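Local coordinates for protein EmGH1 (Erythrobacter marinus, PDB 5Z87) that probably hydrolyses beta-glucosidic linkages as a family 3 glycoside hydrolase, at residues A51-L56 with S119-P124; A110-V115 with I123-F128; I228-K233 with A272-L277. One frame throughout, in Å; residues are numbered along the deposited sequence.

Interaction 1 (A51-L56 with S119-P124); sequences ANLMTL and SRFGIP
L53 and M54 rest against the phenyl ring of F121, where the turn A51–M54 at the end of helix 43-51 meets the turn S119–G122 that leads to strand 126-129. From CB of F121, chi1 of -51° sets CG beside the backbone N and anti to the carbonyl carbon; the ring beyond it meets L53 and M54. Of the two epsilon carbons, CE1 of F121 comes within 3.8 Å of L53 CB and also touches L53 CD1, while F121 CE2 lies 3.9 Å from M54 CG. At the tip, F121 CZ is 3.7 Å from L53 CB and reaches the backbone L53 O as well. An alanine here would probably leave L53 CB and M54 CG without their ring partner and take the ring from one face of the R120 guanidinium. That planar group has F121 CZ 3.4 Å above it, offset toward the rim. R120 NH2 makes a weak hydrogen bond to L53 O at 2.9 Å, bent to 120° at the hydrogen. The same carbonyl accepts from a water at 2.8 Å, which is weakly linked to R120 NH1. The firmer partner of R120 is E58, salt-bridged to NE. Deeper in, M54 CE and I123 CD1 meet tip to tip at 3.8 Å, with L377 of helix 366-382 touching both side chains. In the second turn, S119 OG accepts from F121 N, forming an ST turn, and from I123 N. With its direct polar link weak, the contact probably depends largely on apolar packing around F121, and the charge of R120 is probably balanced at least in part by E58.

Interaction 2 (A110-V115 with I123-F128); sequences AMQQEV and IPAFVF
Q112 on helix 101-116 and P124 on the approach to strand 126-129 bring their CA atoms to 6.0 Å, and the chain from I123 to V127 passes along this flank of the helix. Q112 supplies the polar part of the contact. Its chain bends at chi2 (-78°), and the terminal amide takes hold of both backbone polar atoms of A125. A125 N donates to Q112 OE1 at 2.9 Å, in the carbonyl plane and on a lone pair. In return Q112 NE2 donates to A125 O over 3.0 Å, again on a lone pair, although the acceptor sits 21° out of the glutamine amide plane. Two bonds of opposite direction fix the rotation of the amide and satisfy a buried backbone just before the strand begins. Helix and strand are the last two elements of the beta-alpha-beta unit 91-93, 101-116, 126-129, part of the TIM-barrel-like N-terminal domain, so the glutamine ties the last turns of the crossover helix to the residue that leads into the next strand. Two carbons pack against the amide nitrogen: P124 CB lies 3.7 Å from Q112 NE2, and V127 CG2 3.8 Å from it. V115 packs alongside, its CG1 at 3.5 Å from I123 O and also near A125 CB. One turn earlier, M111 extends its terminal CE to 4.2 Å from V127 CG2. Beyond the pair, A125 O receives a second, weak hydrogen bond from Q175 NE2.

Interaction 3 (I228-K233 with A272-L277); sequences IATSVK and AGSIGL
S231 pairs with G276, and V232 with L277, as parallel neighbours in the inner sheet of the TIM-barrel-like N-terminal domain, where strand 229-235 runs beside strand 276-279. G276 bonds through its N and O to the residues before and after S231, as parallel pairing requires. G276 N donates to T230 O at 2.8 Å, approaching nearly along the C=O axis. V232 N donates to G276 O at 3.3 Å, but from 51° above the carbonyl plane. Two CA-H...O contacts reinforce the pairing, one from S231 CA to G276 O at 3.4 Å, the other from L277 CA to V232 O. With S231 and G276 CA atoms only 4.0 Å apart, a side chain on G276 would run into T230 O and S231 OG.

Among the apolar contacts, A229 CB meets I275 CB at 4.1 Å, close to Y309 of strand 309-311. On the face carrying V232 and L277, V232 CG2 touches L277 CD1 at 4.1 Å, and F265 of helix 263-270 packs on both, so this face looks toward the surrounding helices.

Polar side chains form the third group. S231 OG is engaged by Y309 OH and C177 O. K233, next along the strand, turns its chain away from strand 276-279; its NZ bonds to F178 O and to a dithiothreitol probably carried over from crystallisation, placing the strand's continuation at the ligand pocket. T230 OG1 and S274 OG lie 2.9 Å apart where the second strand is about to begin. S274 places OG anti to its backbone N (chi1 178°), and from there OG donates in the carbonyl plane to G276 O at 2.8 Å, giving that oxygen a second donor beside V232 N.

In the fold
Three contacts in the N-terminal part of the chain show how chemistry follows place in the fold. Interaction 1 is a surface contact between two turns at the periphery, resting on apolar packing, a weak bond and water. Interactions 2 and 3 are buried and both reach the same parallel sheet, yet they bond differently: a side-chain amide joins helix to strand approach in interaction 2, whereas backbone pairing joins two strands in interaction 3. Interactions 1 and 2 share I123 and P124, the chain running from the exposed turn inward, with centres about 14 Å apart. Interaction 3 lies deeper, its centre about 20 Å from that of interaction 2, and its first strand continues into the ligand pocket.

Interaction 1 (A51-L56 with S119-P124)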
loop_
_atom_site.group_PDB
_atom_site.type_symbol
_atom_site.label_atom_id
_atom_site.label_comp_id
_atom_site.label_asym_id
_atom_site.label_seq_id
_atom_site.Cartn_x
_atom_site.Cartn_y
_atom_site.Cartn_z
ATOM N N ALA A 51 17.767 28.662 -32.699
ATOM C CA ALA A 51 16.944 29.345 -31.705
ATOM C C ALA A 51 17.270 30.836 -31.634
ATOM O O ALA A 51 16.375 31.655 -31.402
ATOM C CB ALA A 51 17.130 28.678 -30.338
ATOM N N ASN A 52 18.538 31.204 -31.838
ATOM C CA ASN A 52 18.915 32.616 -31.865
ATOM C C ASN A 52 18.218 33.387 -32.978
ATOM O O ASN A 52 18.117 34.610 -32.890
ATOM C CB ASN A 52 20.428 32.758 -32.008
ATOM C CG ASN A 52 21.169 32.286 -30.765
ATOM O OD1 ASN A 52 20.645 32.377 -29.652
ATOM N ND2 ASN A 52 22.384 31.765 -30.946
ATOM N N LEU A 53 17.712 32.708 -34.002
ATOM C CA LEU A 53 17.047 33.385 -35.107
ATOM C C LEU A 53 15.541 33.525 -34.922
ATOM O O LEU A 53 14.905 34.222 -35.721
ATOM C CB LEU A 53 17.321 32.640 -36.416
ATOM C CG LEU A 53 18.779 32.271 -36.669
ATOM C CD1 LEU A 53 18.917 31.518 -37.969
ATOM C CD2 LEU A 53 19.636 33.521 -36.674
ATOM N N MET A 54 14.953 32.905 -33.896
ATOM C CA MET A 54 13.506 32.736 -33.818
ATOM C C MET A 54 12.877 33.746 -32.867
ATOM O O MET A 54 13.496 34.171 -31.897
ATOM C CB MET A 54 13.151 31.313 -33.370
ATOM C CG MET A 54 13.743 30.237 -34.266
ATOM S SD MET A 54 13.503 28.540 -33.704
ATOM C CE MET A 54 11.705 28.425 -33.677
ATOM N N THR A 55 11.633 34.124 -33.159
ATOM C CA THR A 55 10.868 34.987 -32.274
ATOM C C THR A 55 10.299 34.190 -31.089
ATOM O O THR A 55 10.335 32.958 -31.051
ATOM C CB THR A 55 9.730 35.669 -33.039
ATOM O OG1 THR A 55 8.705 34.704 -33.347
ATOM C CG2 THR A 55 10.259 36.316 -34.340
ATOM N N LEU A 56 9.757 34.925 -30.115
ATOM C CA LEU A 56 9.031 34.306 -29.009
ATOM C C LEU A 56 7.919 33.390 -29.516
ATOM O O LEU A 56 7.795 32.240 -29.074
ATOM C CB LEU A 56 8.452 35.392 -28.103
ATOM C CG LEU A 56 7.447 34.948 -27.040
ATOM C CD1 LEU A 56 8.120 34.016 -26.060
ATOM C CD2 LEU A 56 6.864 36.149 -26.312
ATOM N N SER A 119 6.663 27.172 -41.206
ATOM C CA SER A 119 7.840 27.598 -40.462
ATOM C C SER A 119 8.796 28.401 -41.345
ATOM O O SER A 119 9.246 27.919 -42.390
ATOM C CB SER A 119 8.568 26.388 -39.884
ATOM O OG SER A 119 9.798 26.774 -39.285
ATOM N N ARG A 120 9.131 29.615 -40.892
ATOM C CA ARG A 120 10.129 30.452 -41.556
ATOM C C ARG A 120 11.416 29.689 -41.843
ATOM O O ARG A 120 12.127 30.012 -42.801
ATOM C CB ARG A 120 10.418 31.678 -40.684
ATOM C CG ARG A 120 11.135 32.813 -41.357
ATOM C CD ARG A 120 10.902 34.135 -40.615
ATOM N NE ARG A 120 11.290 34.060 -39.205
ATOM C CZ ARG A 120 12.243 34.799 -38.645
ATOM N NH1 ARG A 120 12.924 35.675 -39.385
ATOM N NH2 ARG A 120 12.522 34.654 -37.352
ATOM N N PHE A 121 11.708 28.652 -41.052
ATOM C CA PHE A 121 12.925 27.856 -41.173
ATOM C C PHE A 121 12.655 26.407 -41.570
ATOM O O PHE A 121 13.575 25.584 -41.544
ATOM C CB PHE A 121 13.703 27.907 -39.859
ATOM C CG PHE A 121 13.925 29.299 -39.355
ATOM C CD1 PHE A 121 15.020 30.044 -39.790
ATOM C CD2 PHE A 121 13.017 29.887 -38.482
ATOM C CE1 PHE A 121 15.218 31.345 -39.340
ATOM C CE2 PHE A 121 13.210 31.183 -38.022
ATOM C CZ PHE A 121 14.314 31.909 -38.452
ATOM N N GLY A 122 11.425 26.076 -41.938
ATOM C CA GLY A 122 11.125 24.730 -42.397
ATOM C C GLY A 122 11.205 23.651 -41.336
ATOM O O GLY A 122 11.515 22.496 -41.661
ATOM N N ILE A 123 10.931 23.987 -40.076
ATOM C CA ILE A 123 10.970 23.005 -38.991
ATOM C C ILE A 123 9.826 22.012 -39.177
ATOM O O ILE A 123 8.652 22.415 -39.180
ATOM C CB ILE A 123 10.899 23.689 -37.616
ATOM C CG1 ILE A 123 11.964 24.793 -37.515
ATOM C CG2 ILE A 123 11.032 22.643 -36.477
ATOM C CD1 ILE A 123 11.805 25.738 -36.302
ATOM N N PRO A 124 10.106 20.728 -39.365
ATOM C CA PRO A 124 9.030 19.733 -39.410
ATOM C C PRO A 124 8.528 19.413 -38.004
ATOM O O PRO A 124 9.138 19.765 -36.993
ATOM C CB PRO A 124 9.693 18.507 -40.066
ATOM C CG PRO A 124 11.112 18.951 -40.432
ATOM C CD PRO A 124 11.427 20.094 -39.515
HETATM O O HOH W 1 15.970 35.872 -37.733
#

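Interaction 2 (A110-V115 with I123-F128)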
loop_
_atom_site.group_PDB
_atom_site.type_symbol
_atom_site.label_atom_id
_atom_site.label_comp_id
_atom_site.label_asym_id
_atom_site.label_seq_id
_atom_site.Cartn_x
_atom_site.Cartn_y
_atom_site.Cartn_z
ATOM N N ALA A 110 2.164 14.652 -46.632
ATOM C CA ALA A 110 1.283 15.783 -46.906
ATOM C C ALA A 110 1.191 16.720 -45.708
ATOM O O ALA A 110 1.257 17.943 -45.868
ATOM C CB ALA A 110 -0.104 15.275 -47.304
ATOM N N MET A 111 1.046 16.167 -44.495
ATOM C CA MET A 111 0.915 17.011 -43.308
ATOM C C MET A 111 2.215 17.737 -43.003
ATOM O O MET A 111 2.203 18.920 -42.651
ATOM C CB MET A 111 0.486 16.177 -42.092
ATOM C CG MET A 111 0.299 16.985 -40.790
ATOM S SD MET A 111 0.674 16.039 -39.263
ATOM C CE MET A 111 2.468 16.100 -39.316
ATOM N N GLN A 112 3.345 17.043 -43.135
ATOM C CA GLN A 112 4.628 17.680 -42.872
ATOM C C GLN A 112 4.878 18.844 -43.825
ATOM O O GLN A 112 5.442 19.868 -43.424
ATOM C CB GLN A 112 5.746 16.648 -42.973
ATOM C CG GLN A 112 5.783 15.694 -41.798
ATOM C CD GLN A 112 6.417 16.309 -40.569
ATOM O OE1 GLN A 112 6.089 17.428 -40.169
ATOM N NE2 GLN A 112 7.350 15.586 -39.971
ATOM N N GLN A 113 4.449 18.706 -45.088
ATOM C CA GLN A 113 4.604 19.787 -46.057
ATOM C C GLN A 113 3.811 21.011 -45.622
ATOM O O GLN A 113 4.281 22.145 -45.761
ATOM C CB GLN A 113 4.159 19.296 -47.444
ATOM C CG GLN A 113 4.545 20.160 -48.641
ATOM C CD GLN A 113 4.134 19.526 -49.989
ATOM O OE1 GLN A 113 4.612 18.444 -50.356
ATOM N NE2 GLN A 113 3.235 20.194 -50.716
ATOM N N GLU A 114 2.611 20.798 -45.064
ATOM C CA GLU A 114 1.842 21.900 -44.486
ATOM C C GLU A 114 2.566 22.526 -43.304
ATOM O O GLU A 114 2.496 23.745 -43.091
ATOM C CB GLU A 114 0.471 21.407 -44.028
ATOM C CG GLU A 114 -0.397 20.879 -45.126
ATOM C CD GLU A 114 -1.041 21.991 -45.940
ATOM O OE1 GLU A 114 -0.889 23.181 -45.565
ATOM O OE2 GLU A 114 -1.700 21.663 -46.954
ATOM N N VAL A 115 3.229 21.701 -42.496
ATOM C CA VAL A 115 3.954 22.219 -41.346
ATOM C C VAL A 115 5.177 22.996 -41.810
ATOM O O VAL A 115 5.407 24.141 -41.403
ATOM C CB VAL A 115 4.345 21.065 -40.406
ATOM C CG1 VAL A 115 5.206 21.567 -39.261
ATOM C CG2 VAL A 115 3.101 20.337 -39.905
ATOM N N ILE A 123 10.931 23.987 -40.076
ATOM C CA ILE A 123 10.970 23.005 -38.991
ATOM C C ILE A 123 9.826 22.012 -39.177
ATOM O O ILE A 123 8.652 22.415 -39.180
ATOM C CB ILE A 123 10.899 23.689 -37.616
ATOM C CG1 ILE A 123 11.964 24.793 -37.515
ATOM C CG2 ILE A 123 11.032 22.643 -36.477
ATOM C CD1 ILE A 123 11.805 25.738 -36.302
ATOM N N PRO A 124 10.106 20.728 -39.365
ATOM C CA PRO A 124 9.030 19.733 -39.410
ATOM C C PRO A 124 8.528 19.413 -38.004
ATOM O O PRO A 124 9.138 19.765 -36.993
ATOM C CB PRO A 124 9.693 18.507 -40.066
ATOM C CG PRO A 124 11.112 18.951 -40.432
ATOM C CD PRO A 124 11.427 20.094 -39.515
ATOM N N ALA A 125 7.383 18.745 -37.959
ATOM C CA ALA A 125 6.825 18.267 -36.701
ATOM C C ALA A 125 7.484 16.963 -36.263
ATOM O O ALA A 125 7.881 16.138 -37.091
ATOM C CB ALA A 125 5.318 18.059 -36.844
ATOM N N PHE A 126 7.628 16.787 -34.945
ATOM C CA PHE A 126 7.728 15.432 -34.411
ATOM C C PHE A 126 6.400 14.734 -34.673
ATOM O O PHE A 126 5.332 15.339 -34.550
ATOM C CB PHE A 126 8.036 15.432 -32.905
ATOM C CG PHE A 126 9.504 15.253 -32.576
ATOM C CD1 PHE A 126 10.229 14.190 -33.093
ATOM C CD2 PHE A 126 10.162 16.161 -31.760
ATOM C CE1 PHE A 126 11.585 14.037 -32.797
ATOM C CE2 PHE A 126 11.525 16.008 -31.457
ATOM C CZ PHE A 126 12.228 14.949 -31.975
ATOM N N VAL A 127 6.466 13.480 -35.091
ATOM C CA VAL A 127 5.281 12.667 -35.334
ATOM C C VAL A 127 5.361 11.524 -34.332
ATOM O O VAL A 127 6.137 10.579 -34.523
ATOM C CB VAL A 127 5.210 12.151 -36.777
ATOM C CG1 VAL A 127 3.971 11.275 -36.980
ATOM C CG2 VAL A 127 5.205 13.322 -37.751
ATOM N N PHE A 128 4.584 11.615 -33.255
ATOM C CA PHE A 128 4.708 10.691 -32.128
ATOM C C PHE A 128 3.691 9.568 -32.272
ATOM O O PHE A 128 2.496 9.827 -32.465
ATOM C CB PHE A 128 4.496 11.414 -30.791
ATOM C CG PHE A 128 5.623 12.324 -30.393
ATOM C CD1 PHE A 128 6.880 11.812 -30.116
ATOM C CD2 PHE A 128 5.416 13.693 -30.266
ATOM C CE1 PHE A 128 7.930 12.642 -29.732
ATOM C CE2 PHE A 128 6.448 14.528 -29.871
ATOM C CZ PHE A 128 7.723 13.996 -29.621
#

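Interaction 3 (I228-K233 with A272-L277)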
loop_
_atom_site.group_PDB
_atom_site.type_symbol
_atom_site.label_atom_id
_atom_site.label_comp_id
_atom_site.label_asym_id
_atom_site.label_seq_id
_atom_site.Cartn_x
_atom_site.Cartn_y
_atom_site.Cartn_z
ATOM N N ILE A 228 13.997 5.892 -34.288
ATOM C CA ILE A 228 13.089 6.915 -33.779
ATOM C C ILE A 228 13.482 7.228 -32.339
ATOM O O ILE A 228 14.145 6.437 -31.667
ATOM C CB ILE A 228 11.603 6.477 -33.845
ATOM C CG1 ILE A 228 11.317 5.368 -32.812
ATOM C CG2 ILE A 228 11.236 6.004 -35.255
ATOM C CD1 ILE A 228 9.835 4.963 -32.705
ATOM N N ALA A 229 13.051 8.391 -31.866
ATOM C CA ALA A 229 13.296 8.788 -30.485
ATOM C C ALA A 229 12.368 8.051 -29.516
ATOM O O ALA A 229 11.171 7.877 -29.781
ATOM C CB ALA A 229 13.114 10.302 -30.329
ATOM N N THR A 230 12.931 7.617 -28.394
ATOM C CA THR A 230 12.162 7.082 -27.273
ATOM C C THR A 230 11.801 8.203 -26.306
ATOM O O THR A 230 12.578 9.140 -26.105
ATOM C CB THR A 230 12.960 6.018 -26.509
ATOM O OG1 THR A 230 14.233 6.557 -26.125
ATOM C CG2 THR A 230 13.190 4.795 -27.361
ATOM N N SER A 231 10.617 8.097 -25.701
ATOM C CA SER A 231 10.229 8.923 -24.557
ATOM C C SER A 231 9.910 7.982 -23.393
ATOM O O SER A 231 8.780 7.514 -23.245
ATOM C CB SER A 231 9.035 9.826 -24.885
ATOM O OG SER A 231 9.122 10.317 -26.210
ATOM N N VAL A 232 10.905 7.707 -22.551
ATOM C CA VAL A 232 10.700 6.744 -21.476
ATOM C C VAL A 232 9.703 7.309 -20.470
ATOM O O VAL A 232 9.734 8.502 -20.133
ATOM C CB VAL A 232 12.044 6.381 -20.825
ATOM C CG1 VAL A 232 12.896 5.602 -21.818
ATOM C CG2 VAL A 232 12.779 7.650 -20.398
ATOM N N LYS A 233 8.783 6.459 -20.013
ATOM C CA LYS A 233 7.659 6.893 -19.200
ATOM C C LYS A 233 7.390 5.823 -18.145
ATOM O O LYS A 233 7.855 4.688 -18.280
ATOM C CB LYS A 233 6.434 7.149 -20.084
ATOM C CG LYS A 233 5.947 5.905 -20.809
ATOM C CD LYS A 233 4.746 6.193 -21.678
ATOM C CE LYS A 233 4.055 4.885 -22.088
ATOM N NZ LYS A 233 3.070 5.062 -23.222
ATOM N N ALA A 272 21.863 4.534 -22.280
ATOM C CA ALA A 272 21.354 4.253 -23.617
ATOM C C ALA A 272 21.044 5.512 -24.413
ATOM O O ALA A 272 20.873 5.422 -25.633
ATOM C CB ALA A 272 20.094 3.380 -23.540
ATOM N N GLY A 273 20.949 6.670 -23.759
ATOM C CA GLY A 273 20.820 7.924 -24.476
ATOM C C GLY A 273 19.434 8.235 -24.988
ATOM O O GLY A 273 19.303 8.866 -26.045
ATOM N N SER A 274 18.392 7.789 -24.281
ATOM C CA SER A 274 17.027 8.176 -24.617
ATOM C C SER A 274 16.949 9.685 -24.832
ATOM O O SER A 274 17.463 10.463 -24.031
ATOM C CB SER A 274 16.068 7.733 -23.498
ATOM O OG SER A 274 14.721 8.127 -23.751
ATOM N N ILE A 275 16.317 10.089 -25.930
ATOM C CA ILE A 275 16.222 11.500 -26.281
ATOM C C ILE A 275 15.063 12.161 -25.545
ATOM O O ILE A 275 15.133 13.346 -25.192
ATOM C CB ILE A 275 16.080 11.632 -27.816
ATOM C CG1 ILE A 275 17.366 11.230 -28.531
ATOM C CG2 ILE A 275 15.687 13.044 -28.245
ATOM C CD1 ILE A 275 17.194 11.142 -30.049
ATOM N N GLY A 276 13.973 11.426 -25.319
ATOM C CA GLY A 276 12.800 11.963 -24.672
ATOM C C GLY A 276 12.476 11.245 -23.366
ATOM O O GLY A 276 13.026 10.180 -23.046
ATOM N N LEU A 277 11.558 11.851 -22.617
ATOM C CA LEU A 277 11.080 11.328 -21.343
ATOM C C LEU A 277 9.700 11.912 -21.109
ATOM O O LEU A 277 9.484 13.100 -21.382
ATOM C CB LEU A 277 12.023 11.700 -20.193
ATOM C CG LEU A 277 11.550 11.396 -18.763
ATOM C CD1 LEU A 277 12.733 10.923 -17.944
ATOM C CD2 LEU A 277 10.922 12.620 -18.111
#